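Envelope glycoprotein (Thogoto virus, PDB 5XEA) drives fusion of the virion with the host membrane and probably also attaches the virus to its host-cell receptor. Local coordinates at the interface of chains A and B. Residues are numbered along the deposited sequence; one frame, centred on the assembly and turned at random. Chains: chain A/B, Envelope glycoprotein.

Contact 1: the interface of chains A and B. Residues chain A 350-352; chain B 8, 10-11.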
loop_
_atom_site.group_PDB
_atom_site.type_symbol
_atom_site.label_atom_id
_atom_site.label_comp_id
_atom_site.label_asym_id
_atom_site.label_seq_id
_atom_site.Cartn_x
_atom_site.Cartn_y
_atom_site.Cartn_z
ATOM N N PHE A 350 -52.162 27.738 16.303
ATOM C CA PHE A 350 -53.394 27.710 15.531
ATOM C C PHE A 350 -54.208 26.486 15.920
ATOM O O PHE A 350 -53.690 25.524 16.496
ATOM C CB PHE A 350 -53.121 27.707 14.016
ATOM C CG PHE A 350 -52.211 26.568 13.551
ATOM C CD1 PHE A 350 -52.746 25.372 13.083
ATOM C CD2 PHE A 350 -50.832 26.702 13.594
ATOM C CE1 PHE A 350 -51.919 24.330 12.668
ATOM C CE2 PHE A 350 -49.988 25.665 13.169
ATOM C CZ PHE A 350 -50.533 24.476 12.708
ATOM N N LEU A 351 -55.500 26.543 15.606
ATOM C CA LEU A 351 -56.428 25.438 15.798
ATOM C C LEU A 351 -56.842 24.893 14.440
ATOM O O LEU A 351 -56.858 25.620 13.447
ATOM C CB LEU A 351 -57.676 25.882 16.575
ATOM C CG LEU A 351 -57.450 26.410 17.995
ATOM C CD1 LEU A 351 -58.656 27.232 18.469
ATOM C CD2 LEU A 351 -57.158 25.276 18.951
ATOM N N LEU A 352 -57.193 23.612 14.405
ATOM C CA LEU A 352 -57.614 22.955 13.172
ATOM C C LEU A 352 -59.075 22.518 13.285
ATOM O O LEU A 352 -59.435 21.776 14.204
ATOM C CB LEU A 352 -56.707 21.762 12.863
ATOM C CG LEU A 352 -55.273 22.159 12.492
ATOM C CD1 LEU A 352 -54.358 20.931 12.334
ATOM C CD2 LEU A 352 -55.289 23.007 11.220
ATOM N N THR B 8 -59.401 21.548 16.874
ATOM C CA THR B 8 -58.497 20.738 17.701
ATOM C C THR B 8 -57.238 21.565 17.919
ATOM O O THR B 8 -57.023 22.563 17.234
ATOM C CB THR B 8 -58.114 19.378 17.064
ATOM O OG1 THR B 8 -56.980 18.821 17.739
ATOM C CG2 THR B 8 -57.823 19.527 15.584
ATOM N N PRO B 10 -54.332 23.613 20.657
ATOM C CA PRO B 10 -53.563 24.323 19.625
ATOM C C PRO B 10 -52.346 23.568 19.050
ATOM O O PRO B 10 -51.702 22.774 19.738
ATOM C CB PRO B 10 -53.099 25.571 20.366
ATOM C CG PRO B 10 -52.887 25.085 21.761
ATOM C CD PRO B 10 -53.961 24.061 22.012
ATOM N N TYR B 11 -52.053 23.835 17.780
ATOM C CA TYR B 11 -50.904 23.283 17.073
ATOM C C TYR B 11 -49.886 24.375 16.766
ATOM O O TYR B 11 -50.184 25.575 16.791
ATOM C CB TYR B 11 -51.326 22.618 15.759
ATOM C CG TYR B 11 -52.247 21.424 15.902
ATOM C CD1 TYR B 11 -51.738 20.155 16.163
ATOM C CD2 TYR B 11 -53.625 21.559 15.743
ATOM C CE1 TYR B 11 -52.574 19.055 16.279
ATOM C CE2 TYR B 11 -54.469 20.467 15.856
ATOM C CZ TYR B 11 -53.939 19.217 16.128
ATOM O OH TYR B 11 -54.772 18.126 16.245
#

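Contact 2: the interface of chains A and B. Residues chain A 294-295; chain B 205, 207, 224-225, 230, 404.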
loop_
_atom_site.group_PDB
_atom_site.type_symbol
_atom_site.label_atom_id
_atom_site.label_comp_id
_atom_site.label_asym_id
_atom_site.label_seq_id
_atom_site.Cartn_x
_atom_site.Cartn_y
_atom_site.Cartn_z
ATOM N N PHE A 294 -8.609 13.674 6.183
ATOM C CA PHE A 294 -8.854 15.106 6.035
ATOM C C PHE A 294 -10.090 15.370 5.173
ATOM O O PHE A 294 -10.930 16.216 5.516
ATOM C CB PHE A 294 -7.622 15.790 5.442
ATOM C CG PHE A 294 -7.818 17.249 5.175
ATOM C CD1 PHE A 294 -7.685 18.176 6.198
ATOM C CD2 PHE A 294 -8.155 17.702 3.900
ATOM C CE1 PHE A 294 -7.885 19.542 5.957
ATOM C CE2 PHE A 294 -8.356 19.071 3.661
ATOM C CZ PHE A 294 -8.206 19.975 4.688
ATOM N N GLU A 295 -10.231 14.650 4.057
ATOM C CA GLU A 295 -11.353 14.913 3.164
ATOM C C GLU A 295 -12.671 14.475 3.792
ATOM O O GLU A 295 -13.700 15.145 3.626
ATOM C CB GLU A 295 -11.124 14.221 1.820
ATOM C CG GLU A 295 -9.834 14.663 1.122
ATOM C CD GLU A 295 -9.948 16.029 0.456
ATOM O OE1 GLU A 295 -11.049 16.362 -0.024
ATOM O OE2 GLU A 295 -8.934 16.762 0.404
ATOM N N SER B 205 -4.746 25.185 6.723
ATOM C CA SER B 205 -6.125 24.778 6.915
ATOM C C SER B 205 -6.176 23.422 7.608
ATOM O O SER B 205 -5.530 22.458 7.173
ATOM C CB SER B 205 -6.861 24.730 5.578
ATOM O OG SER B 205 -6.205 23.875 4.656
ATOM N N PHE B 207 -9.161 20.845 9.846
ATOM C CA PHE B 207 -10.475 20.587 10.412
ATOM C C PHE B 207 -10.275 20.035 11.813
ATOM O O PHE B 207 -9.551 19.048 11.998
ATOM C CB PHE B 207 -11.274 19.632 9.531
ATOM C CG PHE B 207 -11.740 20.269 8.254
ATOM C CD1 PHE B 207 -12.802 21.187 8.259
ATOM C CD2 PHE B 207 -11.106 19.994 7.065
ATOM C CE1 PHE B 207 -13.223 21.789 7.090
ATOM C CE2 PHE B 207 -11.520 20.591 5.890
ATOM C CZ PHE B 207 -12.593 21.504 5.905
ATOM N N CYS B 224 -5.086 18.173 8.985
ATOM C CA CYS B 224 -4.668 19.330 8.212
ATOM C C CYS B 224 -4.229 18.925 6.820
ATOM O O CYS B 224 -3.836 17.778 6.565
ATOM C CB CYS B 224 -3.527 20.078 8.902
ATOM S SG CYS B 224 -3.853 20.394 10.630
ATOM N N GLN B 225 -4.282 19.903 5.928
ATOM C CA GLN B 225 -3.727 19.792 4.592
ATOM C C GLN B 225 -2.705 20.903 4.417
ATOM O O GLN B 225 -2.917 22.024 4.876
ATOM C CB GLN B 225 -4.813 19.899 3.513
ATOM C CG GLN B 225 -4.272 20.209 2.128
ATOM C CD GLN B 225 -5.347 20.228 1.043
ATOM O OE1 GLN B 225 -6.546 20.309 1.326
ATOM N NE2 GLN B 225 -4.914 20.161 -0.212
ATOM N N PHE B 230 -1.004 15.597 3.850
ATOM C CA PHE B 230 -2.109 15.577 4.796
ATOM C C PHE B 230 -1.638 14.858 6.043
ATOM O O PHE B 230 -0.951 13.834 5.955
ATOM C CB PHE B 230 -3.361 14.883 4.224
ATOM C CG PHE B 230 -3.843 15.465 2.917
ATOM C CD1 PHE B 230 -4.935 16.323 2.877
ATOM C CD2 PHE B 230 -3.191 15.165 1.726
ATOM C CE1 PHE B 230 -5.364 16.854 1.670
ATOM C CE2 PHE B 230 -3.612 15.692 0.521
ATOM C CZ PHE B 230 -4.718 16.543 0.496
ATOM N N TRP B 404 -17.179 24.093 2.338
ATOM C CA TRP B 404 -15.895 23.548 1.931
ATOM C C TRP B 404 -16.150 22.475 0.886
ATOM O O TRP B 404 -17.031 21.628 1.056
ATOM C CB TRP B 404 -15.135 22.986 3.124
ATOM C CG TRP B 404 -13.876 22.271 2.748
ATOM C CD1 TRP B 404 -12.622 22.808 2.632
ATOM C CD2 TRP B 404 -13.748 20.877 2.449
ATOM N NE1 TRP B 404 -11.726 21.834 2.271
ATOM C CE2 TRP B 404 -12.387 20.639 2.156
ATOM C CE3 TRP B 404 -14.651 19.810 2.398
ATOM C CZ2 TRP B 404 -11.904 19.374 1.827
ATOM C CZ3 TRP B 404 -14.171 18.550 2.066
ATOM C CH2 TRP B 404 -12.808 18.347 1.783
HETATM O O HOH W 1 -8.584 19.094 -0.806
#

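Contact 3: the interface of chains A and B. Residues chain A 395, 397; chain B 336, 350, 352.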
loop_
_atom_site.group_PDB
_atom_site.type_symbol
_atom_site.label_atom_id
_atom_site.label_comp_id
_atom_site.label_asym_id
_atom_site.label_seq_id
_atom_site.Cartn_x
_atom_site.Cartn_y
_atom_site.Cartn_z
ATOM N N ILE A 395 -44.615 24.281 -15.472
ATOM C CA ILE A 395 -43.595 25.313 -15.354
ATOM C C ILE A 395 -42.628 24.895 -14.254
ATOM O O ILE A 395 -43.051 24.464 -13.171
ATOM C CB ILE A 395 -44.196 26.698 -15.063
ATOM C CG1 ILE A 395 -45.165 27.116 -16.171
ATOM C CG2 ILE A 395 -43.090 27.725 -14.960
ATOM C CD1 ILE A 395 -45.658 28.563 -16.058
ATOM N N ILE A 397 -39.723 26.224 -11.915
ATOM C CA ILE A 397 -39.043 27.397 -11.377
ATOM C C ILE A 397 -37.758 27.022 -10.656
ATOM O O ILE A 397 -36.988 27.921 -10.279
ATOM C CB ILE A 397 -39.977 28.204 -10.444
ATOM C CG1 ILE A 397 -40.215 27.460 -9.126
ATOM C CG2 ILE A 397 -41.309 28.469 -11.146
ATOM C CD1 ILE A 397 -41.062 28.231 -8.115
ATOM N N ILE B 336 -40.751 33.321 -12.978
ATOM C CA ILE B 336 -40.274 32.844 -14.269
ATOM C C ILE B 336 -39.679 33.949 -15.127
ATOM O O ILE B 336 -39.294 33.682 -16.272
ATOM C CB ILE B 336 -41.416 32.150 -15.043
ATOM C CG1 ILE B 336 -42.542 33.152 -15.333
ATOM C CG2 ILE B 336 -41.935 30.973 -14.248
ATOM C CD1 ILE B 336 -43.708 32.579 -16.121
ATOM N N PHE B 350 -53.501 27.454 -13.385
ATOM C CA PHE B 350 -53.650 28.877 -13.640
ATOM C C PHE B 350 -53.386 29.150 -15.108
ATOM O O PHE B 350 -52.645 28.416 -15.773
ATOM C CB PHE B 350 -52.702 29.739 -12.792
ATOM C CG PHE B 350 -51.240 29.352 -12.929
ATOM C CD1 PHE B 350 -50.416 29.980 -13.849
ATOM C CD2 PHE B 350 -50.701 28.336 -12.146
ATOM C CE1 PHE B 350 -49.063 29.593 -13.982
ATOM C CE2 PHE B 350 -49.349 27.957 -12.273
ATOM C CZ PHE B 350 -48.543 28.594 -13.182
ATOM N N LEU B 352 -52.145 32.244 -17.904
ATOM C CA LEU B 352 -51.236 33.378 -17.961
ATOM C C LEU B 352 -51.757 34.380 -18.980
ATOM O O LEU B 352 -52.031 34.024 -20.134
ATOM C CB LEU B 352 -49.811 32.925 -18.308
ATOM C CG LEU B 352 -49.091 32.130 -17.215
ATOM C CD1 LEU B 352 -47.735 31.650 -17.694
ATOM C CD2 LEU B 352 -48.940 32.966 -15.933
#

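Contact 1: the interface of chains A and B
A:Phe350 has its CG between the backbone N and the carbonyl carbon (chi1 56°), which stands the phenyl ring over the start of the B:Tyr11 side chain. B:Tyr11 keeps CG beside its own N (chi1 -63°), and its phenol runs back along the A strand to A:Leu352. Its CB lies over one face of the phenylalanine ring, toward the rim, 3.6 Å from A:Phe350 CE1, and the two side chains cross at about a right angle. The branch CD1 of A:Leu352 meets the tyrosine ring at CD2, 3.5 Å away, while A:Leu352 CG sits at the edge of the A:Phe350 ring. Beneath this apolar layer the backbones pair antiparallel. B:Tyr11 N gives A:Phe350 O a nearly straight hydrogen bond of 2.7 Å, and A:Phe350 N returns one to B:Tyr11 O at 3.0 Å. Two residues on, A:Leu352 N binds B:Thr8 O at 3.0 Å; the reverse bond from B:Thr8 N to A:Leu352 O is strongly bent, 117° at the hydrogen. B:Thr8 and B:Pro10 each follow a cis peptide, and the hydroxyls of B:Thr8 OG1 and B:Tyr11 OH, 2.8 Å apart, are hydrogen-bonded within chain B, tying the phenol to the residue three positions earlier. The N-terminal segment of one subunit thus adds to strand 350-354 of its neighbour as a short antiparallel pairing, near one end of the long helix 282-327.

Contact 2: the interface of chains A and B
A:Phe294 projects from helix 282-327 into a pocket of chain B, its ring held between side chains that meet it from different directions. B:Gln225 lays its CB over one face, toward the rim, a CH-pi contact with 3.6 Å between B:Gln225 CB and A:Phe294 CZ. B:Phe207 comes from the opposite side, crossing at about a right angle; its CD2 reaches A:Phe294 CE1 at 3.4 Å, and the rim of A:Phe294 lies at the edge of the B:Phe207 ring. B:Phe230 crosses nearer the root of the side chain, bringing CD1 to 3.6 Å from A:Phe294 CD2. The backbone of B:Cys224 closes against A:Phe294 CD1. With CG anti to the backbone N (chi1 176°), the ring is directed into the space between B:Gln225 and B:Phe207, and A:Phe294 as a whole hides 98 Å² against the partner. A:Glu295, the next residue, bends at chi2 and sets its carboxylate at the edge of the B:Trp404 indole, the two planes 44° apart. That edge presents ring hydrogens, which may suit a negative charge. B:Phe207 CZ lies over a face of the same indole, so the tryptophan and the phenylalanine brace each other within chain B. Strands 197-209, 221-226 and 229-233, with the loop residue B:Trp404, form a socket for the neighbour's central helix. The amide of B:Gln225 stands almost upright to the A:Phe294 ring, 81° between planes, and water 1 joins its OE1, at 3.2 Å, to A:Glu295 OE2, at 2.7 Å.

Contact 3: the interface of chains A and B
Methyl against methyl, A:Ile395 CG2 and B:Ile336 CG2 make the tight part of this small apolar contact, 3.5 Å apart. The two side chains cross at about a right angle, so their branches touch at this corner and do not run alongside each other. In A:Ile395 the CG2 branch is anti to the backbone N while CG1 lies beside that N (chi1 -59°), which parts the two arms: CG2 turns to B:Ile336 and the other arm reaches toward strand 350-354 of chain B. On B:Ile336, chi1 of 62° puts CG1 between the backbone N and the carbonyl carbon and leaves CG2 anti to that carbon, facing chain A. The same methyl also meets A:Ile397 CG2, more loosely, at 4.0 Å. The looser side lies at the end of the second arm. A:Ile395 CD1, carried out on an extended chain, meets B:Leu352 CD1 tip to tip at 4.1 Å. It also approaches the ring rim of B:Phe350, with CZ likewise 4.1 Å from A:Ile395 CD1; here the two side chains slant past each other. The burial follows the same contrast: A:Ile395 hides 37 Å² and B:Ile336 27 Å², against 5 Å² each for B:Phe350 and B:Leu352. With 82 Å² hidden in all, this patch is a modest hydrophobic fastening. It probably helps to hold the segment around strand 393-395, as it passes the end of the long-helix bundle, against the neighbouring subunit.

Contacts 1 and 3 lie toward one end of the elongated trimer, their C-alpha centres about 33 Å apart, while contact 2 sits farther along the molecule, about 49 Å from contact 1 and 44 Å from contact 3. Strand 350-354 serves both end contacts: Phe350 and Leu352 pair with an N-terminal segment in contact 1 and meet Ile395 in contact 3, in different copies. Since the contacts repeat, each strand should receive segments from both neighbours. Contact 2 instead fastens the long helix 282-327 to a neighbour's sheets. Such interlocking suits the trimer of a class III fusogen.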